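Side-chain contact in structural protein VP1 (PDB 4U60), which forms the pentameric jelly-roll building block of the polyomavirus coat and binds sialylated glycans such as the GM1 oligosaccharide: residues I73-L78 / I271-R276. Residues are numbered along the deposited sequence; the frame is centred on the assembly and turned at random.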
loop_
_atom_site.group_PDB
_atom_site.type_symbol
_atom_site.label_atom_id
_atom_site.label_comp_id
_atom_site.label_asym_id
_atom_site.label_seq_id
_atom_site.Cartn_x
_atom_site.Cartn_y
_atom_site.Cartn_z
ATOM N N ILE C 73 -22.637 -8.901 26.601
ATOM C CA ILE C 73 -22.078 -9.848 27.560
ATOM C C ILE C 73 -22.306 -9.328 28.977
ATOM O O ILE C 73 -21.996 -8.184 29.288
ATOM C CB ILE C 73 -20.559 -10.057 27.350
ATOM C CG1 ILE C 73 -20.242 -10.481 25.912
ATOM C CG2 ILE C 73 -20.010 -11.054 28.363
ATOM C CD1 ILE C 73 -20.909 -11.724 25.406
ATOM N N ASN C 74 -22.841 -10.196 29.828
ATOM C CA ASN C 74 -23.059 -9.881 31.230
ATOM C C ASN C 74 -21.766 -9.923 31.991
ATOM O O ASN C 74 -21.085 -10.950 31.987
ATOM C CB ASN C 74 -23.984 -10.913 31.861
ATOM C CG ASN C 74 -25.381 -10.804 31.337
ATOM O OD1 ASN C 74 -26.006 -9.745 31.456
ATOM N ND2 ASN C 74 -25.883 -11.874 30.741
ATOM N N LEU C 75 -21.438 -8.829 32.653
ATOM C CA LEU C 75 -20.236 -8.738 33.446
ATOM C C LEU C 75 -20.557 -9.012 34.909
ATOM O O LEU C 75 -21.720 -8.925 35.333
ATOM C CB LEU C 75 -19.615 -7.360 33.307
ATOM C CG LEU C 75 -19.258 -6.968 31.869
ATOM C CD1 LEU C 75 -18.789 -5.524 31.830
ATOM C CD2 LEU C 75 -18.228 -7.901 31.262
ATOM N N PRO C 76 -19.526 -9.327 35.697
ATOM C CA PRO C 76 -19.764 -9.580 37.106
ATOM C C PRO C 76 -20.414 -8.379 37.789
ATOM O O PRO C 76 -19.963 -7.241 37.602
ATOM C CB PRO C 76 -18.360 -9.809 37.651
ATOM C CG PRO C 76 -17.603 -10.351 36.496
ATOM C CD PRO C 76 -18.125 -9.578 35.325
ATOM N N MET C 77 -21.471 -8.644 38.545
ATOM C CA MET C 77 -22.219 -7.588 39.187
ATOM C C MET C 77 -21.362 -6.911 40.256
ATOM O O MET C 77 -20.815 -7.581 41.128
ATOM C CB MET C 77 -23.487 -8.153 39.808
ATOM C CG MET C 77 -24.539 -7.105 40.089
ATOM S SD MET C 77 -25.227 -7.400 41.692
ATOM C CE MET C 77 -23.896 -6.842 42.753
ATOM N N LEU C 78 -21.290 -5.582 40.201
ATOM C CA LEU C 78 -20.395 -4.784 41.048
ATOM C C LEU C 78 -21.051 -4.105 42.259
ATOM O O LEU C 78 -20.409 -3.941 43.301
ATOM C CB LEU C 78 -19.750 -3.688 40.192
ATOM C CG LEU C 78 -18.770 -4.161 39.124
ATOM C CD1 LEU C 78 -18.382 -3.024 38.188
ATOM C CD2 LEU C 78 -17.550 -4.779 39.785
ATOM N N ILE C 271 -11.177 -9.132 25.566
ATOM C CA ILE C 271 -11.294 -7.780 26.082
ATOM C C ILE C 271 -10.873 -7.735 27.547
ATOM O O ILE C 271 -11.342 -8.524 28.367
ATOM C CB ILE C 271 -12.743 -7.269 25.922
ATOM C CG1 ILE C 271 -13.123 -7.270 24.439
ATOM C CG2 ILE C 271 -12.892 -5.897 26.546
ATOM C CD1 ILE C 271 -14.600 -7.264 24.166
ATOM N N LEU C 272 -9.970 -6.817 27.854
ATOM C CA LEU C 272 -9.497 -6.590 29.212
ATOM C C LEU C 272 -10.295 -5.463 29.819
ATOM O O LEU C 272 -10.424 -4.416 29.197
ATOM C CB LEU C 272 -8.017 -6.222 29.175
ATOM C CG LEU C 272 -7.371 -5.932 30.522
ATOM C CD1 LEU C 272 -7.215 -7.221 31.302
ATOM C CD2 LEU C 272 -6.025 -5.243 30.330
ATOM N N LEU C 273 -10.827 -5.676 31.027
ATOM C CA LEU C 273 -11.596 -4.639 31.735
ATOM C C LEU C 273 -11.069 -4.442 33.132
ATOM O O LEU C 273 -10.486 -5.362 33.730
ATOM C CB LEU C 273 -13.084 -4.978 31.823
ATOM C CG LEU C 273 -13.765 -5.216 30.475
ATOM C CD1 LEU C 273 -13.910 -6.713 30.251
ATOM C CD2 LEU C 273 -15.123 -4.560 30.395
ATOM N N ARG C 274 -11.292 -3.241 33.655
ATOM C CA ARG C 274 -10.822 -2.873 34.967
ATOM C C ARG C 274 -11.920 -2.134 35.707
ATOM O O ARG C 274 -12.813 -1.549 35.093
ATOM C CB ARG C 274 -9.563 -2.006 34.881
ATOM C CG ARG C 274 -9.778 -0.613 34.308
ATOM C CD ARG C 274 -8.476 0.149 34.185
ATOM N NE ARG C 274 -8.651 1.426 33.496
ATOM C CZ ARG C 274 -7.654 2.172 32.998
ATOM N NH1 ARG C 274 -6.393 1.788 33.105
ATOM N NH2 ARG C 274 -7.916 3.317 32.394
ATOM N N LYS C 275 -11.843 -2.161 37.028
ATOM C CA LYS C 275 -12.832 -1.483 37.843
ATOM C C LYS C 275 -12.534 0.003 37.941
ATOM O O LYS C 275 -11.418 0.396 38.286
ATOM C CB LYS C 275 -12.886 -2.073 39.249
ATOM C CG LYS C 275 -13.548 -3.432 39.321
ATOM C CD LYS C 275 -13.586 -3.944 40.755
ATOM C CE LYS C 275 -14.029 -5.400 40.799
ATOM N NZ LYS C 275 -13.956 -5.955 42.177
ATOM N N ARG C 276 -13.561 0.804 37.663
ATOM C CA ARG C 276 -13.484 2.260 37.727
ATOM C C ARG C 276 -14.572 2.817 38.655
ATOM O O ARG C 276 -15.753 2.507 38.510
ATOM C CB ARG C 276 -13.672 2.846 36.333
ATOM C CG ARG C 276 -13.801 4.367 36.283
ATOM C CD ARG C 276 -12.465 5.064 36.470
ATOM N NE ARG C 276 -11.679 5.026 35.239
ATOM C CZ ARG C 276 -10.737 5.907 34.889
ATOM N NH1 ARG C 276 -10.420 6.922 35.685
ATOM N NH2 ARG C 276 -10.116 5.769 33.719
#
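Leu75 and Leu273 meet in an apolar contact between the two layers of the VP1 jelly roll, and Leu78 and Lys275 add a second, more peripheral touch. The chain leaving strand 69-74, which pairs with strand 241-254, here passes over strand 260-279, with the backbones well apart: the CA atoms of Leu75 and Leu273 are 9.7 Å from each other. Side chains alone bridge that gap, as is usual where the layers of a β-sandwich face one another. Leu75, one residue past the end of strand 69-74, and Leu273, within strand 260-279, point toward each other and meet tip to tip, CD1 of Leu75 lying 4.1 Å from CD2 of Leu273. In Leu75 the CG stands anti to the carbonyl carbon (chi1 -58°), and an extended chi2 of 174° carries CD1 onward to the methyl of Leu273. Leu273 has a less regular second torsion, 101°, which turns CD2 toward its partner. Both leucines are buried and both also touch Cys237, while Leu75 packs on Trp90 and Leu242 as well. Three residues further along, Leu78 meets the aliphatic part of Lys275 rather than another branched side chain. CD2 of Leu78 is 3.7 Å from CE of Lys275 and 4.2 Å from its CD, the lysine chain running extended and slantwise past the methyl. The indole NH of Trp90 is hydrogen-bonded to Pro76 O, which ties the loop between Leu75 and Leu78 to strand 86-99. Two sparse touches, burying 139 Å² in all, thus join the end of strand 69-74 and the loop that follows it to strand 260-279 by dispersion and the hydrophobic effect without directional bonds. The chemistry grades from a buried leucine pair to a partly exposed lysine that lends its methylenes to the contact, with its ammonium group lying beyond them.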